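Local coordinates for protein putative silent information regulator 2 (Leishmania infantum, PDB 5OL0) that is a zinc-containing sirtuin that catalyses NAD-dependent removal of acetyl groups from protein lysines and probably acts in regulating gene expression, at residues A[77-80]-A[81-85]; A[94-98]-A[99-103]; A[165-168]-A[169-173]; A[198-201]-A[202-206]. All coordinates share one frame; numbering follows the deposited sequence.

All four contacts are local, each lying in one continuous stretch. Contacts 1, 3 and 4 join successive turns of helices 78-83, 163-171 and 198-207, whereas contact 2 follows the exit from helix 85-95 into a loop. Contact 1 lies at the surface, and its chemistry is mainly that of a serine N-cap, helix backbone bonds and leucines, with a charged fringe. The others are partly buried. Contacts 2 and 3 touch, Trp98 resting on helix 163-171, so a water-bridged turn meets a helix with aromatic, thioether and amide-carboxylate contacts. Contact 4, on the opposite side of the chain's centre from contact 2, combines packed phenylalanines with, separately, acidic groups that reach the bound peptide and the parallel sheet.

Contact 1 of 4, residues A[77-80]-A[81-85]; sequences SLTL and LREKP
Leu78 and Arg82, one helical turn apart, meet where CG of Leu78 lies 4.0 Å from NH1 of Arg82, the guanidinium meeting the leucine branch obliquely through NH1. Arg82 starts with CG anti to its carbonyl carbon (chi1 -63°), which lays CG 3.4 Å from O of Leu78; the arginine's CG thus rests against the backbone oxygen, and its guanidinium comes beside the leucine side chain. Next to this pair, Leu78 CD1 and Leu81 CD2 are 4.4 Å apart. The backbone beneath is the short helix 78-83: Leu81 N donates to Ser77 O and Arg82 N to Leu78 O, both at 3.0 Å. Ser77 is the N-cap, a place that suits serine because its short hydroxyl can turn back to accept from Leu80 N, OG to N 3.0 Å. At the other end Lys84 leaves helical geometry, yet its N still donates to Leu80 O at 2.8 Å, and Pro85 follows. Leu81, buried, packs on Phe88 of helix 85-95 and on Ile155 and Phe191. Further out, NE of Arg82 forms a salt bridge with Glu156, which lies in sequence between the zinc ligands Cys154 and Cys157; the arginine side chain is about 10 Å from the zinc ion.

Contact 2 of 4, residues A[94-98]-A[99-103]; sequences ELNLW and PGHFQ
One water molecule joins three backbone groups of Asn96, Trp98 and Phe102. It donates to Asn96 O at 2.8 Å and to Trp98 O at 2.6 Å, and it accepts from Phe102 N at 3.0 Å, so both its protons and an acceptor site are used where the two segments form no direct hydrogen bond. The chain bends round it. Asn96 has just left helix 85-95 with positive phi (62°), a conformation asparagine tolerates better than most residues, and Trp98 to His101 form a type II beta turn. Proline suits the second place of that turn, with its phi fixed near -60°, and Gly100 the third, where positive phi would press a side chain against the preceding carbonyl oxygen.

Phe102 folds back toward the helix end. Its CE2 lies 3.3 Å from Asn96 O and 3.4 Å from Leu95 O, the latter at the ring edge and near its plane, while Leu97 CD2 approaches CE2 obliquely at 4.1 Å. His101 places CD2 over the centre of one Phe102 face, and the same CD2 is 3.8 Å from Asn96 CB. The Trp98 ring leads away from the turn, with CG anti to the carbonyl carbon (chi1 -47°), and makes edge-to-face contacts with Tyr167 and Phe149. Leu97 is close to Ile128, a likely NAD-binding residue. Leu95 O at the ring edge is consistent with a weak attraction to the ring hydrogens, and the water's three bonds link the carbonyls of Asn96 and Trp98 to Phe102 N, taking the place of direct bonds across the bend.

Contact 3 of 4, residues A[165-168]-A[169-173]; sequences QNYL and EAMSG
A Schellman motif closes helix 163-171, and Ser172 works at its side: OG lies 2.7 Å from Leu168 O and 3.1 Å from Glu169 O. Gly173 is the C-prime residue, its positive phi being what glycine is suited to; its N bonds to Ala170 O, and Thr174 N to Glu169 O.

One face of the last turns carries a polar pair. NE2 of Gln165 donates to OE2 of Glu169 at 2.6 Å, with an N-H...O angle of 163°. The partner lies in the amide plane, but OE2 is met from above the carboxylate, the two planes standing 83° apart. Both chains are extended beyond CG, which lets residues four apart meet at their ends. The other carboxylate oxygen, OE1, is hydrogen-bonded to Ser176 OG, so both oxygens have partners, which should restrain the carboxylate's rotation.

On another side Met171 lies across Tyr167. CG is 4.0 Å from the centroid of the tyrosine ring, over its face, a CH-pi contact; SD, at 5.2 Å and oblique, adds a Met-aromatic one. Its position anti to the carbonyl carbon (chi1 -63°) brings CG over the face, and the bend of the flexible methionine chain at chi2 sets SD obliquely beside the ring. Ala170, with only a methyl, fits the buried side.

Asn166 reaches Ser176 and Tyr89 of helix 85-95, Arg93 of that helix donates to Ala170 O, and Asn166 and Glu169 both touch Phe161 of strand 160-161.

Contact 4 of 4, residues A[198-201]-A[202-206]; sequences DAFF and DALHH
The Phe201 and His205 side chains run alongside each other, pointing the same way, with CE1 of the imidazole 4.0 Å from CB of Phe201. Over one face of the Phe201 ring, 3.6 Å above its centre, sits CD2 of Phe200; the Phe200 ring in turn has CE1 of Phe201 at its edge, in plane. CE2 of Phe200 also meets CD2 of Leu204 obliquely at 4.2 Å. The His206 ring turns its edge to Asp202, ND1 donating to OD1 at 3.1 Å, in the ring plane but well above that of the carboxylate.

These residues line helix 198-207, which lies against the parallel sheet of the Rossmann-like domain, with small Ala203 resting on Arg122 and Cys124 of strand 120-125. Regular i to i+4 bonds join its turns, such as Leu204 N to Phe200 O at 2.9 Å, before a wider pi-type turn at 203-206. Phe200 turns inward with CG anti to the backbone N (chi1 169°), packing on Ala145 and Pro225, about 7 Å from the side chain of His146, the likely proton acceptor.

Asp202 uses OD2 for a salt bridge to Arg122, so its carboxylate joins sheet and helix. Outside the helix, Asp198 OD1 makes a salt bridge with a basic side chain of the bound peptide, on which Phe201 also packs.

Contact 1 of 4, residues A[77-80]-A[81-85]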
loop_
_atom_site.group_PDB
_atom_site.type_symbol
_atom_site.label_atom_id
_atom_site.label_comp_id
_atom_site.label_asym_id
_atom_site.label_seq_id
_atom_site.Cartn_x
_atom_site.Cartn_y
_atom_site.Cartn_z
ATOM N N SER A 77 15.346 6.365 5.230
ATOM C CA SER A 77 16.574 5.757 4.837
ATOM C C SER A 77 17.244 5.230 6.079
ATOM O O SER A 77 17.299 5.865 7.121
ATOM C CB SER A 77 17.463 6.706 4.039
ATOM O OG SER A 77 18.274 7.406 4.893
ATOM N N LEU A 78 17.717 4.005 5.935
ATOM C CA LEU A 78 18.378 3.310 6.951
ATOM C C LEU A 78 19.677 4.014 7.360
ATOM O O LEU A 78 20.032 4.095 8.543
ATOM C CB LEU A 78 18.609 1.897 6.423
ATOM C CG LEU A 78 18.943 0.906 7.508
ATOM C CD1 LEU A 78 17.828 0.821 8.525
ATOM C CD2 LEU A 78 19.181 -0.439 6.828
ATOM N N THR A 79 20.381 4.561 6.382
ATOM C CA THR A 79 21.620 5.300 6.688
ATOM C C THR A 79 21.381 6.624 7.469
ATOM O O THR A 79 22.077 6.900 8.465
ATOM C CB THR A 79 22.544 5.450 5.423
ATOM O OG1 THR A 79 23.631 6.287 5.789
ATOM C CG2 THR A 79 21.806 6.030 4.175
ATOM N N LEU A 80 20.369 7.403 7.091
ATOM C CA LEU A 80 19.950 8.537 7.938
ATOM C C LEU A 80 19.468 8.129 9.336
ATOM O O LEU A 80 19.726 8.831 10.298
ATOM C CB LEU A 80 18.882 9.361 7.276
ATOM C CG LEU A 80 18.736 10.748 7.882
ATOM C CD1 LEU A 80 20.022 11.554 7.696
ATOM C CD2 LEU A 80 17.568 11.470 7.229
ATOM N N LEU A 81 18.767 7.004 9.450
ATOM C CA LEU A 81 18.397 6.485 10.781
ATOM C C LEU A 81 19.595 6.178 11.684
ATOM O O LEU A 81 19.606 6.544 12.854
ATOM C CB LEU A 81 17.528 5.220 10.659
ATOM C CG LEU A 81 16.958 4.728 11.989
ATOM C CD1 LEU A 81 15.917 5.700 12.514
ATOM C CD2 LEU A 81 16.407 3.326 11.789
ATOM N N ARG A 82 20.617 5.525 11.139
ATOM C CA ARG A 82 21.834 5.266 11.932
ATOM C C ARG A 82 22.552 6.563 12.300
ATOM O O ARG A 82 23.162 6.645 13.314
ATOM C CB ARG A 82 22.801 4.407 11.184
ATOM C CG ARG A 82 22.285 3.053 10.876
ATOM C CD ARG A 82 23.420 2.102 10.865
ATOM N NE ARG A 82 22.986 0.720 10.768
ATOM C CZ ARG A 82 22.707 0.081 9.647
ATOM N NH1 ARG A 82 22.778 0.677 8.461
ATOM N NH2 ARG A 82 22.353 -1.204 9.714
ATOM N N GLU A 83 22.460 7.572 11.464
ATOM C CA GLU A 83 23.258 8.767 11.655
ATOM C C GLU A 83 22.570 9.745 12.574
ATOM O O GLU A 83 23.207 10.300 13.473
ATOM C CB GLU A 83 23.502 9.403 10.291
ATOM C CG GLU A 83 24.671 10.364 10.217
ATOM C CD GLU A 83 25.321 10.383 8.847
ATOM O OE1 GLU A 83 24.808 9.703 7.930
ATOM O OE2 GLU A 83 26.359 11.065 8.697
ATOM N N LYS A 84 21.275 9.959 12.325
ATOM C CA LYS A 84 20.503 10.982 13.008
ATOM C C LYS A 84 19.051 10.453 13.243
ATOM O O LYS A 84 18.101 10.907 12.561
ATOM C CB LYS A 84 20.458 12.250 12.162
ATOM C CG LYS A 84 21.790 12.920 11.882
ATOM C CD LYS A 84 21.539 14.375 11.509
ATOM C CE LYS A 84 22.707 15.043 10.789
ATOM N NZ LYS A 84 22.198 16.238 10.042
ATOM N N PRO A 85 18.893 9.515 14.189
ATOM C CA PRO A 85 17.588 8.882 14.453
ATOM C C PRO A 85 16.495 9.892 14.893
ATOM O O PRO A 85 15.327 9.739 14.543
ATOM C CB PRO A 85 17.900 7.800 15.495
ATOM C CG PRO A 85 19.235 8.154 16.084
ATOM C CD PRO A 85 19.958 9.019 15.092
#

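Contact 2 of 4, residues A[94-98]-A[99-103]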
loop_
_atom_site.group_PDB
_atom_site.type_symbol
_atom_site.label_atom_id
_atom_site.label_comp_id
_atom_site.label_asym_id
_atom_site.label_seq_id
_atom_site.Cartn_x
_atom_site.Cartn_y
_atom_site.Cartn_z
ATOM N N GLU A 94 4.644 12.492 14.531
ATOM C CA GLU A 94 3.625 13.260 13.826
ATOM C C GLU A 94 2.676 12.492 12.907
ATOM O O GLU A 94 1.564 12.925 12.693
ATOM C CB GLU A 94 4.305 14.419 13.077
ATOM C CG GLU A 94 5.029 15.334 14.059
ATOM C CD GLU A 94 5.419 16.650 13.443
ATOM O OE1 GLU A 94 6.211 16.642 12.466
ATOM O OE2 GLU A 94 4.928 17.690 13.946
ATOM N N LEU A 95 3.090 11.344 12.395
ATOM C CA LEU A 95 2.271 10.612 11.439
ATOM C C LEU A 95 1.127 9.861 12.057
ATOM O O LEU A 95 0.179 9.587 11.357
ATOM C CB LEU A 95 3.114 9.657 10.648
ATOM C CG LEU A 95 3.992 10.320 9.582
ATOM C CD1 LEU A 95 5.125 9.370 9.267
ATOM C CD2 LEU A 95 3.219 10.641 8.320
ATOM N N ASN A 96 1.247 9.481 13.340
ATOM C CA ASN A 96 0.159 8.824 14.083
ATOM C C ASN A 96 -0.248 7.478 13.493
ATOM O O ASN A 96 -1.408 7.159 13.440
ATOM C CB ASN A 96 -1.063 9.784 14.192
ATOM C CG ASN A 96 -1.033 10.576 15.460
ATOM O OD1 ASN A 96 -0.679 10.044 16.512
ATOM N ND2 ASN A 96 -1.388 11.859 15.372
ATOM N N LEU A 97 0.732 6.717 13.007
ATOM C CA LEU A 97 0.457 5.478 12.291
ATOM C C LEU A 97 0.298 4.271 13.201
ATOM O O LEU A 97 0.152 3.165 12.707
ATOM C CB LEU A 97 1.575 5.203 11.266
ATOM C CG LEU A 97 1.545 6.261 10.156
ATOM C CD1 LEU A 97 2.731 6.108 9.213
ATOM C CD2 LEU A 97 0.271 6.215 9.381
ATOM N N TRP A 98 0.349 4.490 14.517
ATOM C CA TRP A 98 0.199 3.422 15.520
ATOM C C TRP A 98 -1.173 2.852 15.306
ATOM O O TRP A 98 -2.110 3.629 15.117
ATOM C CB TRP A 98 0.278 3.998 16.967
ATOM C CG TRP A 98 1.419 4.916 17.124
ATOM C CD1 TRP A 98 1.354 6.280 17.152
ATOM C CD2 TRP A 98 2.825 4.578 17.142
ATOM N NE1 TRP A 98 2.588 6.794 17.282
ATOM C CE2 TRP A 98 3.526 5.795 17.211
ATOM C CE3 TRP A 98 3.541 3.372 17.135
ATOM C CZ2 TRP A 98 4.933 5.865 17.306
ATOM C CZ3 TRP A 98 4.941 3.419 17.219
ATOM C CH2 TRP A 98 5.624 4.669 17.293
ATOM N N PRO A 99 -1.313 1.507 15.301
ATOM C CA PRO A 99 -2.663 0.958 15.029
ATOM C C PRO A 99 -3.701 1.401 16.049
ATOM O O PRO A 99 -3.412 1.500 17.254
ATOM C CB PRO A 99 -2.465 -0.582 15.104
ATOM C CG PRO A 99 -1.146 -0.784 15.767
ATOM C CD PRO A 99 -0.315 0.417 15.391
ATOM N N GLY A 100 -4.874 1.721 15.535
ATOM C CA GLY A 100 -6.007 2.055 16.333
ATOM C C GLY A 100 -6.363 3.525 16.228
ATOM O O GLY A 100 -7.393 3.918 16.805
ATOM N N HIS A 101 -5.530 4.346 15.588
ATOM C CA HIS A 101 -5.939 5.765 15.312
ATOM C C HIS A 101 -6.731 5.962 13.996
ATOM O O HIS A 101 -7.922 6.257 13.997
ATOM C CB HIS A 101 -4.733 6.705 15.347
ATOM C CG HIS A 101 -5.067 8.117 15.011
ATOM N ND1 HIS A 101 -5.869 8.906 15.809
ATOM C CD2 HIS A 101 -4.753 8.875 13.931
ATOM C CE1 HIS A 101 -6.002 10.105 15.255
ATOM N NE2 HIS A 101 -5.346 10.102 14.109
ATOM N N PHE A 102 -6.081 5.790 12.863
ATOM C CA PHE A 102 -6.803 5.916 11.619
ATOM C C PHE A 102 -7.753 4.712 11.423
ATOM O O PHE A 102 -7.560 3.603 11.963
ATOM C CB PHE A 102 -5.807 6.038 10.442
ATOM C CG PHE A 102 -4.984 7.277 10.483
ATOM C CD1 PHE A 102 -5.592 8.510 10.385
ATOM C CD2 PHE A 102 -3.644 7.221 10.651
ATOM C CE1 PHE A 102 -4.862 9.652 10.395
ATOM C CE2 PHE A 102 -2.898 8.378 10.725
ATOM C CZ PHE A 102 -3.497 9.589 10.564
ATOM N N GLN A 103 -8.776 4.943 10.634
ATOM C CA GLN A 103 -9.733 3.896 10.326
ATOM C C GLN A 103 -9.747 3.559 8.820
ATOM O O GLN A 103 -9.487 4.406 8.002
ATOM C CB GLN A 103 -11.123 4.409 10.670
ATOM C CG GLN A 103 -11.358 4.860 12.107
ATOM C CD GLN A 103 -12.769 5.434 12.226
ATOM O OE1 GLN A 103 -13.646 4.781 12.757
ATOM N NE2 GLN A 103 -13.010 6.626 11.650
HETATM O O HOH W 1 -3.174 4.992 13.115
#

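Contact 3 of 4, residues A[165-168]-A[169-173]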
loop_
_atom_site.group_PDB
_atom_site.type_symbol
_atom_site.label_atom_id
_atom_site.label_comp_id
_atom_site.label_asym_id
_atom_site.label_seq_id
_atom_site.Cartn_x
_atom_site.Cartn_y
_atom_site.Cartn_z
ATOM N N GLN A 165 6.413 -0.036 24.408
ATOM C CA GLN A 165 7.572 0.702 24.861
ATOM C C GLN A 165 8.069 1.662 23.795
ATOM O O GLN A 165 8.353 2.829 24.097
ATOM C CB GLN A 165 8.692 -0.214 25.315
ATOM C CG GLN A 165 9.818 0.605 25.850
ATOM C CD GLN A 165 11.004 -0.157 26.291
ATOM O OE1 GLN A 165 11.009 -1.398 26.428
ATOM N NE2 GLN A 165 12.050 0.595 26.551
ATOM N N ASN A 166 8.143 1.183 22.548
ATOM C CA ASN A 166 8.624 2.014 21.454
ATOM C C ASN A 166 7.712 3.224 21.224
ATOM O O ASN A 166 8.180 4.296 20.977
ATOM C CB ASN A 166 8.790 1.188 20.171
ATOM C CG ASN A 166 9.383 1.989 19.027
ATOM O OD1 ASN A 166 10.370 2.759 19.173
ATOM N ND2 ASN A 166 8.776 1.849 17.899
ATOM N N TYR A 167 6.417 3.021 21.332
ATOM C CA TYR A 167 5.410 4.061 21.221
ATOM C C TYR A 167 5.586 5.111 22.336
ATOM O O TYR A 167 5.628 6.294 22.070
ATOM C CB TYR A 167 3.998 3.426 21.274
ATOM C CG TYR A 167 2.900 4.446 21.577
ATOM C CD1 TYR A 167 2.367 5.237 20.577
ATOM C CD2 TYR A 167 2.474 4.649 22.870
ATOM C CE1 TYR A 167 1.422 6.210 20.863
ATOM C CE2 TYR A 167 1.527 5.610 23.170
ATOM C CZ TYR A 167 0.987 6.373 22.163
ATOM O OH TYR A 167 0.061 7.347 22.493
ATOM N N LEU A 168 5.725 4.649 23.567
ATOM C CA LEU A 168 5.823 5.556 24.701
ATOM C C LEU A 168 7.123 6.367 24.627
ATOM O O LEU A 168 7.122 7.591 24.853
ATOM C CB LEU A 168 5.757 4.772 26.015
ATOM C CG LEU A 168 4.352 4.259 26.345
ATOM C CD1 LEU A 168 4.370 3.454 27.603
ATOM C CD2 LEU A 168 3.390 5.418 26.466
ATOM N N GLU A 169 8.206 5.697 24.257
ATOM C CA GLU A 169 9.487 6.389 24.078
ATOM C C GLU A 169 9.451 7.401 22.936
ATOM O O GLU A 169 9.775 8.586 23.112
ATOM C CB GLU A 169 10.612 5.385 23.938
ATOM C CG GLU A 169 11.039 4.844 25.285
ATOM C CD GLU A 169 12.026 3.700 25.191
ATOM O OE1 GLU A 169 12.432 3.282 24.084
ATOM O OE2 GLU A 169 12.385 3.190 26.245
ATOM N N ALA A 170 8.964 6.963 21.781
ATOM C CA ALA A 170 8.908 7.834 20.633
ATOM C C ALA A 170 8.086 9.044 20.896
ATOM O O ALA A 170 8.534 10.153 20.573
ATOM C CB ALA A 170 8.423 7.134 19.362
ATOM N N MET A 171 6.887 8.858 21.464
ATOM C CA MET A 171 5.962 9.974 21.634
ATOM C C MET A 171 6.390 10.931 22.741
ATOM O O MET A 171 5.868 12.034 22.847
ATOM C CB MET A 171 4.561 9.459 21.916
ATOM C CG MET A 171 3.979 8.655 20.783
ATOM S SD MET A 171 3.638 9.631 19.345
ATOM C CE MET A 171 2.182 10.502 19.897
ATOM N N SER A 172 7.317 10.523 23.575
ATOM C CA SER A 172 7.786 11.430 24.593
ATOM C C SER A 172 9.169 11.984 24.256
ATOM O O SER A 172 9.835 12.539 25.115
ATOM C CB SER A 172 7.818 10.682 25.916
ATOM O OG SER A 172 8.691 9.596 25.856
ATOM N N GLY A 173 9.627 11.834 23.019
ATOM C CA GLY A 173 10.954 12.349 22.630
ATOM C C GLY A 173 12.176 11.471 22.821
ATOM O O GLY A 173 13.276 11.960 22.700
#

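Contact 4 of 4, residues A[198-201]-A[202-206]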
loop_
_atom_site.group_PDB
_atom_site.type_symbol
_atom_site.label_atom_id
_atom_site.label_comp_id
_atom_site.label_asym_id
_atom_site.label_seq_id
_atom_site.Cartn_x
_atom_site.Cartn_y
_atom_site.Cartn_z
ATOM N N ASP A 198 9.652 -11.914 3.346
ATOM C CA ASP A 198 9.504 -13.099 2.511
ATOM C C ASP A 198 8.186 -13.183 1.791
ATOM O O ASP A 198 8.109 -13.648 0.673
ATOM C CB ASP A 198 9.528 -14.357 3.412
ATOM C CG ASP A 198 10.919 -14.757 3.856
ATOM O OD1 ASP A 198 11.889 -14.549 3.108
ATOM O OD2 ASP A 198 11.022 -15.376 4.942
ATOM N N ALA A 199 7.128 -12.818 2.504
ATOM C CA ALA A 199 5.825 -12.874 1.962
ATOM C C ALA A 199 5.667 -11.966 0.727
ATOM O O ALA A 199 4.816 -12.244 -0.140
ATOM C CB ALA A 199 4.821 -12.497 3.025
ATOM N N PHE A 200 6.436 -10.884 0.634
ATOM C CA PHE A 200 6.454 -10.089 -0.616
ATOM C C PHE A 200 6.958 -10.912 -1.776
ATOM O O PHE A 200 6.351 -10.952 -2.849
ATOM C CB PHE A 200 7.297 -8.818 -0.496
ATOM C CG PHE A 200 7.512 -8.184 -1.803
ATOM C CD1 PHE A 200 6.514 -7.437 -2.382
ATOM C CD2 PHE A 200 8.651 -8.477 -2.545
ATOM C CE1 PHE A 200 6.673 -6.900 -3.629
ATOM C CE2 PHE A 200 8.822 -7.928 -3.788
ATOM C CZ PHE A 200 7.841 -7.133 -4.335
ATOM N N PHE A 201 8.060 -11.626 -1.566
ATOM C CA PHE A 201 8.633 -12.453 -2.656
ATOM C C PHE A 201 7.761 -13.656 -3.059
ATOM O O PHE A 201 7.710 -14.024 -4.237
ATOM C CB PHE A 201 10.083 -12.841 -2.303
ATOM C CG PHE A 201 10.971 -11.635 -2.226
ATOM C CD1 PHE A 201 11.357 -11.005 -3.402
ATOM C CD2 PHE A 201 11.317 -11.073 -0.996
ATOM C CE1 PHE A 201 12.092 -9.829 -3.360
ATOM C CE2 PHE A 201 12.062 -9.903 -0.943
ATOM C CZ PHE A 201 12.454 -9.278 -2.143
ATOM N N ASP A 202 7.046 -14.185 -2.081
ATOM C CA ASP A 202 5.984 -15.225 -2.322
ATOM C C ASP A 202 4.931 -14.669 -3.282
ATOM O O ASP A 202 4.610 -15.254 -4.315
ATOM C CB ASP A 202 5.355 -15.571 -0.970
ATOM C CG ASP A 202 4.378 -16.715 -1.051
ATOM O OD1 ASP A 202 4.847 -17.858 -1.150
ATOM O OD2 ASP A 202 3.145 -16.476 -1.064
ATOM N N ALA A 203 4.480 -13.457 -2.978
ATOM C CA ALA A 203 3.519 -12.817 -3.823
ATOM C C ALA A 203 4.058 -12.518 -5.220
ATOM O O ALA A 203 3.409 -12.795 -6.181
ATOM C CB ALA A 203 2.970 -11.585 -3.147
ATOM N N LEU A 204 5.274 -12.013 -5.321
ATOM C CA LEU A 204 5.866 -11.702 -6.640
ATOM C C LEU A 204 6.126 -12.899 -7.554
ATOM O O LEU A 204 5.922 -12.829 -8.777
ATOM C CB LEU A 204 7.210 -10.990 -6.435
ATOM C CG LEU A 204 7.953 -10.484 -7.700
ATOM C CD1 LEU A 204 7.204 -9.320 -8.294
ATOM C CD2 LEU A 204 9.419 -10.108 -7.379
ATOM N N HIS A 205 6.649 -13.965 -6.956
ATOM C CA HIS A 205 7.043 -15.151 -7.701
ATOM C C HIS A 205 5.879 -16.080 -7.898
ATOM O O HIS A 205 5.858 -16.742 -8.896
ATOM C CB HIS A 205 8.171 -15.929 -6.966
ATOM C CG HIS A 205 9.416 -15.144 -6.812
ATOM N ND1 HIS A 205 10.213 -15.229 -5.692
ATOM C CD2 HIS A 205 9.950 -14.169 -7.587
ATOM C CE1 HIS A 205 11.223 -14.387 -5.819
ATOM N NE2 HIS A 205 11.074 -13.719 -6.947
ATOM N N HIS A 206 4.937 -16.131 -6.945
ATOM C CA HIS A 206 3.846 -17.133 -6.957
ATOM C C HIS A 206 2.490 -16.589 -7.205
ATOM O O HIS A 206 1.733 -17.251 -7.841
ATOM C CB HIS A 206 3.805 -17.945 -5.651
ATOM C CG HIS A 206 5.124 -18.583 -5.328
ATOM N ND1 HIS A 206 5.614 -18.662 -4.043
ATOM C CD2 HIS A 206 6.105 -19.048 -6.132
ATOM C CE1 HIS A 206 6.806 -19.229 -4.061
ATOM N NE2 HIS A 206 7.129 -19.468 -5.307
#